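Local coordinates for protein particle-associated lyase (Acinetobacter bacteriophage AP22, PDB 4Y9V) that probably cleaves the capsular polysaccharide of Acinetobacter baumannii as a lyase on the phage tailspike, and binds fragments of that capsule, at residues Ser163-Tyr168 and Ala379-Gly384; Ala334-Asn339 and Gly358-Ser363. One frame throughout, in Å; residues are numbered along the deposited sequence. Where two conformers were deposited one is given.

Contact 1 is a surface contact in which a loop of the Ig-like domain lies on the loop between strands 376-378 and 384-389 of the pectin lyase-like domain; contact 2 is buried and stays within the latter, between a loop and strand 360-363. Their chemistry follows their place: a salt bridge, a CH-pi contact and bridging waters in the first, thioether, methyl and ring packing in the second. Their centres are 12 Å apart, and they meet where Glu380 OE1 takes a probable hydrogen bond of 2.9 Å from Gly338 N. Both reach the same bound sugar, 49S, contact 1 through Arg166 and Tyr168, contact 2 through His337.

Contact 1 of 2, residues Ser163-Tyr168 and Ala379-Gly384; sequences SPYRNY and AEPRGG. Unlike the reference sequence in segment 379-384: Glu380 (reference Lys). With 49S (2-acetamido-2-deoxy-beta-D-mannopyranuronic acid), chain B; 49T (2-acetamido-2-deoxy-alpha-D-fucopyranose), chain C; EDO (1,2-ethanediol), chain D; SO4 (sulfate ion), chain K.
Tyr165 and Arg166, on the loop between strands 151-156 and 172-181 of the Ig-like domain, meet Glu380 and Pro381 on the loop between strands 376-378 and 384-389 of the pectin lyase-like beta-helix, at one side of the glycan pocket. The aromatic part is a CH-pi contact: Glu380 CA sits over the centre of the Tyr165 ring, 3.6 Å from the centroid and 5° off its normal. The two side chains then slide past each other in opposite directions. Pro381 CD packs 3.8 Å from Tyr165 CZ, while Pro381 O lies at the ring edge. The Tyr165 hydroxyl also bonds Glu410 N.

The charged part is a salt bridge from Arg166 NE to Glu380 OE2, 2.9 Å long. The arginine chain is extended, with NE anti to CB (chi3 -169°), and so reaches the carboxylate. OE2 offers its syn lone pair, and the guanidinium and carboxylate planes are turned 68° apart. Tyr169 OH bonds Glu380 OE1, holding the carboxylate from its other oxygen. Glu380 differs from the lysine of the reference sequence.

Beyond the bridge, Arg166 NH1 gives hydrogen bonds to Tyr168 OH and to 49S O1, and NH2 points almost straight at a sulfate oxygen. Each guanidinium nitrogen is thus engaged, fixing the group's rotation. Tyr168 OH in turn donates to 49S O6A at 2.6 Å and accepts from 49S N2; its ring carries 49T C6 over one face and Arg166 CB on the opposite one.

Water 1 links the Ser163 side chain to the Glu380 backbone: it accepts from Ser163 OG at 2.6 Å and donates to Glu380 O at 2.7 Å.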
# COMPACT_ATOMS: atom_id res chain seq x y z
N SER A 163 10.65 7.51 26.69
CA SER A 163 11.72 6.59 26.36
C SER A 163 12.95 6.86 27.19
O SER A 163 13.27 8.00 27.48
CB SER A 163 12.07 6.75 24.88
OG SER A 163 13.34 6.17 24.58
N PRO A 164 13.69 5.78 27.53
CA PRO A 164 14.89 5.91 28.33
C PRO A 164 16.10 6.42 27.57
O PRO A 164 17.17 6.64 28.16
CB PRO A 164 15.11 4.48 28.86
CG PRO A 164 14.61 3.62 27.68
CD PRO A 164 13.35 4.36 27.26
N TYR A 165 16.00 6.59 26.24
CA TYR A 165 17.18 6.91 25.46
C TYR A 165 17.64 8.36 25.56
O TYR A 165 18.84 8.63 25.41
CB TYR A 165 16.99 6.49 23.97
CG TYR A 165 17.20 4.99 23.82
CD1 TYR A 165 16.14 4.11 24.01
CD2 TYR A 165 18.46 4.48 23.59
CE1 TYR A 165 16.37 2.73 23.92
CE2 TYR A 165 18.68 3.12 23.51
CZ TYR A 165 17.65 2.24 23.69
OH TYR A 165 17.90 0.89 23.63
N ARG A 166 16.70 9.32 25.71
CA ARG A 166 17.07 10.73 25.80
C ARG A 166 16.14 11.39 26.80
O ARG A 166 14.95 11.08 26.85
CB ARG A 166 16.96 11.44 24.43
CG ARG A 166 17.80 10.81 23.34
CD ARG A 166 17.87 11.66 22.09
NE ARG A 166 18.46 10.89 20.99
CZ ARG A 166 18.69 11.40 19.80
NH1 ARG A 166 18.45 12.68 19.55
NH2 ARG A 166 19.13 10.60 18.82
N ASN A 167 16.69 12.31 27.60
CA ASN A 167 15.92 12.86 28.68
C ASN A 167 14.64 13.58 28.21
O ASN A 167 13.63 13.57 28.91
CB ASN A 167 16.79 13.80 29.56
CG ASN A 167 17.06 15.13 28.94
OD1 ASN A 167 17.54 15.23 27.83
ND2 ASN A 167 16.69 16.15 29.72
N TYR A 168 14.72 14.19 27.03
CA TYR A 168 13.61 14.95 26.50
C TYR A 168 12.57 14.10 25.75
O TYR A 168 11.59 14.65 25.26
CB TYR A 168 14.13 16.08 25.62
CG TYR A 168 14.99 15.72 24.45
CD1 TYR A 168 14.43 15.55 23.17
CD2 TYR A 168 16.37 15.60 24.56
CE1 TYR A 168 15.22 15.26 22.07
CE2 TYR A 168 17.18 15.33 23.45
CZ TYR A 168 16.60 15.17 22.21
OH TYR A 168 17.38 14.96 21.09
N ALA A 379 18.05 1.56 16.90
CA ALA A 379 19.02 2.03 17.88
C ALA A 379 18.41 2.72 19.08
O ALA A 379 19.15 2.91 20.06
CB ALA A 379 19.93 3.08 17.25
N GLU A 380 17.12 3.07 19.08
CA GLU A 380 16.46 3.60 20.27
C GLU A 380 15.14 2.85 20.50
O GLU A 380 14.07 3.47 20.58
CB GLU A 380 16.25 5.12 20.18
CG GLU A 380 17.55 5.90 20.12
CD GLU A 380 17.38 7.42 20.24
OE1 GLU A 380 16.45 7.97 19.63
OE2 GLU A 380 18.19 8.05 20.95
N PRO A 381 15.15 1.51 20.57
CA PRO A 381 13.90 0.79 20.66
C PRO A 381 13.19 0.94 22.01
O PRO A 381 13.79 0.80 23.07
CB PRO A 381 14.29 -0.69 20.47
CG PRO A 381 15.74 -0.74 20.90
CD PRO A 381 16.31 0.61 20.49
N ARG A 382 11.89 1.16 21.94
CA ARG A 382 11.00 1.20 23.10
C ARG A 382 10.15 -0.04 23.21
O ARG A 382 9.91 -0.56 24.32
CB ARG A 382 10.15 2.46 23.02
CG ARG A 382 9.19 2.64 24.17
CD ARG A 382 8.45 3.98 24.01
NE ARG A 382 7.48 4.24 25.04
CZ ARG A 382 6.25 3.90 25.00
NH1 ARG A 382 5.77 3.12 24.02
NH2 ARG A 382 5.45 4.24 25.98
N GLY A 383 9.66 -0.55 22.08
CA GLY A 383 8.84 -1.74 22.08
C GLY A 383 7.77 -1.64 21.00
O GLY A 383 7.55 -0.57 20.44
N GLY A 384 7.11 -2.74 20.74
CA GLY A 384 6.14 -2.83 19.68
C GLY A 384 6.74 -3.47 18.44
O GLY A 384 7.78 -4.12 18.49
C8 49S B . 14.66 13.91 18.65
C7 49S B . 15.41 14.80 17.69
O7 49S B . 14.95 15.05 16.55
N2 49S B . 16.58 15.29 18.12
C2 49S B . 17.46 16.10 17.30
C3 49S B . 17.44 17.58 17.70
O3 49S B . 16.13 18.12 17.60
C1 49S B . 18.88 15.58 17.42
O1 49S B . 18.98 14.22 17.11
O5 49S B . 19.32 15.71 18.77
C5 49S B . 19.44 17.09 19.15
C6 49S B . 20.02 17.15 20.55
O6A 49S B . 19.57 16.36 21.42
O6B 49S B . 20.90 18.01 20.75
C4 49S B . 18.07 17.78 19.08
O4 49S B . 18.40 19.14 19.35
C1 49T C . 17.35 20.02 19.71
C2 49T C . 18.01 21.38 20.00
N2 49T C . 18.97 21.71 18.93
C7 49T C . 18.71 22.66 18.04
O7 49T C . 17.67 23.27 17.96
C8 49T C . 19.86 22.93 17.07
O5 49T C . 16.61 19.58 20.79
C5 49T C . 17.32 19.47 22.03
C6 49T C . 16.38 18.85 23.05
C4 49T C . 17.84 20.85 22.42
O4 49T C . 16.73 21.72 22.61
C3 49T C . 18.73 21.36 21.32
O3 49T C . 19.13 22.72 21.62
C1 EDO D . 6.52 2.44 20.66
O1 EDO D . 7.11 1.90 21.77
C2 EDO D . 5.15 1.90 20.40
O2 EDO D . 4.23 2.38 21.36
S SO4 K . 20.29 11.68 14.80
O1 SO4 K . 19.70 11.66 16.12
O2 SO4 K . 19.95 10.44 14.08
O3 SO4 K . 21.75 11.77 14.98
O4 SO4 K . 19.85 12.82 13.95
O HOH W 1 12.68 5.00 22.34
O HOH W 2 15.84 -0.61 24.37

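Contact 2 of 2, residues Ala334-Asn339 and Gly358-Ser363; sequences ADMHGN and GDNEYS. With 49S (2-acetamido-2-deoxy-beta-D-mannopyranuronic acid), chain B.
Met336 and Ala334 pack on Asn360 and Tyr362 in a buried, largely apolar contact near the centre of the chain, between the loop preceding strand 340-341 and strand 360-363. The touching parts run in nearly opposite directions, 168° apart, with the backbones well separated, so side chains bridge the gap. Met336 does most of this: its extended chain (chi2 -180°) carries SD to 3.5 Å from Asn360 CG as the two side chains slide past each other. Its methyl CE ends 3.7 Å from Glu361 O and meets Tyr362 CE1 at 3.9 Å, tip to tip. Ala334 CB comes to the edge of the same ring, in its plane, 3.9 Å from CE2.

Strand 360-363 pairs in parallel with strands 343-346 and 384-389, as successive coils do in a right-handed parallel beta-helix of the pectin lyase kind. The buried polar ends find partners on strand 343-346 and on the loop after strand 349-351: Asn360 OD1 bonds Thr343 N, ND2 bonds Phe355 O, and Tyr362 OH bonds Thr354 O.

Next to Met336 along the loop, His337 turns to the glycan. Its ND1 donates to Asp335 OD2 at 2.7 Å, near the ring plane and on the carboxylate's syn side, while Thr354 OG1 bonds Asp335 OD1. On the other ring nitrogen, NE2 shares a 2.9 Å hydrogen bond with 49S O1, and the sugar's acetamido O7 lies over one face, toward the rim.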
# COMPACT_ATOMS: atom_id res chain seq x y z
N ALA A 334 15.94 8.63 5.15
CA ALA A 334 14.70 8.53 5.94
C ALA A 334 15.06 8.23 7.39
O ALA A 334 15.89 7.37 7.68
CB ALA A 334 13.83 7.40 5.39
N ASP A 335 14.39 8.92 8.30
CA ASP A 335 14.65 8.75 9.71
C ASP A 335 13.39 8.67 10.54
O ASP A 335 12.36 9.30 10.26
CB ASP A 335 15.52 9.93 10.23
CG ASP A 335 15.54 10.06 11.76
OD1 ASP A 335 16.33 9.31 12.38
OD2 ASP A 335 14.74 10.90 12.27
N MET A 336 13.52 7.94 11.65
CA MET A 336 12.61 7.99 12.78
C MET A 336 13.46 7.94 14.05
O MET A 336 14.16 6.95 14.28
CB MET A 336 11.61 6.82 12.81
CG MET A 336 10.85 6.61 11.52
SD MET A 336 9.73 5.21 11.73
CE MET A 336 9.30 4.85 10.03
N HIS A 337 13.40 8.99 14.87
CA HIS A 337 14.04 9.00 16.17
C HIS A 337 13.27 8.15 17.18
O HIS A 337 12.13 7.71 16.95
CB HIS A 337 14.16 10.45 16.70
CG HIS A 337 15.24 11.26 16.09
ND1 HIS A 337 15.38 11.61 14.78
CD2 HIS A 337 16.27 11.85 16.72
CE1 HIS A 337 16.45 12.37 14.63
NE2 HIS A 337 16.99 12.55 15.80
N GLY A 338 13.85 7.95 18.36
CA GLY A 338 13.26 7.16 19.42
C GLY A 338 12.04 7.73 20.12
O GLY A 338 11.49 7.05 20.98
N ASN A 339 11.59 8.93 19.75
CA ASN A 339 10.30 9.42 20.19
C ASN A 339 9.22 9.30 19.11
O ASN A 339 8.23 10.02 19.22
CB ASN A 339 10.38 10.86 20.68
CG ASN A 339 10.59 11.81 19.50
OD1 ASN A 339 11.24 11.44 18.53
ND2 ASN A 339 10.08 13.02 19.63
N GLY A 358 9.06 2.11 17.84
CA GLY A 358 8.29 0.90 17.61
C GLY A 358 6.92 1.23 17.05
O GLY A 358 6.50 2.38 16.95
N ASP A 359 6.21 0.15 16.68
CA ASP A 359 4.98 0.26 15.90
C ASP A 359 5.16 1.13 14.68
O ASP A 359 4.34 1.98 14.34
CB ASP A 359 3.79 0.67 16.78
CG ASP A 359 3.41 -0.43 17.77
OD1 ASP A 359 3.69 -1.63 17.53
OD2 ASP A 359 2.77 -0.05 18.76
N ASN A 360 6.29 0.89 13.97
CA ASN A 360 6.69 1.63 12.79
C ASN A 360 6.88 0.67 11.62
O ASN A 360 7.03 -0.53 11.82
CB ASN A 360 7.97 2.42 13.05
CG ASN A 360 7.79 3.53 14.06
OD1 ASN A 360 6.74 4.19 14.10
ND2 ASN A 360 8.80 3.76 14.89
N GLU A 361 6.92 1.23 10.41
CA GLU A 361 7.02 0.40 9.21
C GLU A 361 7.80 1.11 8.11
O GLU A 361 7.64 2.31 7.89
CB GLU A 361 5.61 0.06 8.70
CG GLU A 361 5.55 -0.83 7.46
CD GLU A 361 4.16 -1.40 7.18
OE1 GLU A 361 3.17 -0.74 7.55
OE2 GLU A 361 4.08 -2.47 6.55
N TYR A 362 8.61 0.33 7.40
CA TYR A 362 9.05 0.65 6.04
C TYR A 362 8.42 -0.40 5.13
O TYR A 362 8.64 -1.61 5.37
CB TYR A 362 10.58 0.63 5.85
CG TYR A 362 11.30 1.77 6.54
CD1 TYR A 362 11.60 1.73 7.89
CD2 TYR A 362 11.67 2.89 5.83
CE1 TYR A 362 12.25 2.78 8.51
CE2 TYR A 362 12.33 3.95 6.44
CZ TYR A 362 12.61 3.90 7.80
OH TYR A 362 13.26 4.97 8.34
N SER A 363 7.65 0.02 4.14
CA SER A 363 6.99 -0.91 3.23
C SER A 363 7.23 -0.47 1.79
O SER A 363 7.20 0.72 1.48
CB SER A 363 5.49 -1.00 3.51
OG SER A 363 4.87 0.28 3.52
C8 49S B . 14.66 13.91 18.65
C7 49S B . 15.41 14.80 17.69
O7 49S B . 14.95 15.05 16.55
N2 49S B . 16.58 15.29 18.12
C2 49S B . 17.46 16.10 17.30
C3 49S B . 17.44 17.58 17.70
O3 49S B . 16.13 18.12 17.60
C1 49S B . 18.88 15.58 17.42
O1 49S B . 18.98 14.22 17.11
O5 49S B . 19.32 15.71 18.77
C5 49S B . 19.44 17.09 19.15
C6 49S B . 20.02 17.15 20.55
O6A 49S B . 19.57 16.36 21.42
O6B 49S B . 20.90 18.01 20.75
C4 49S B . 18.07 17.78 19.08
O4 49S B . 18.40 19.14 19.35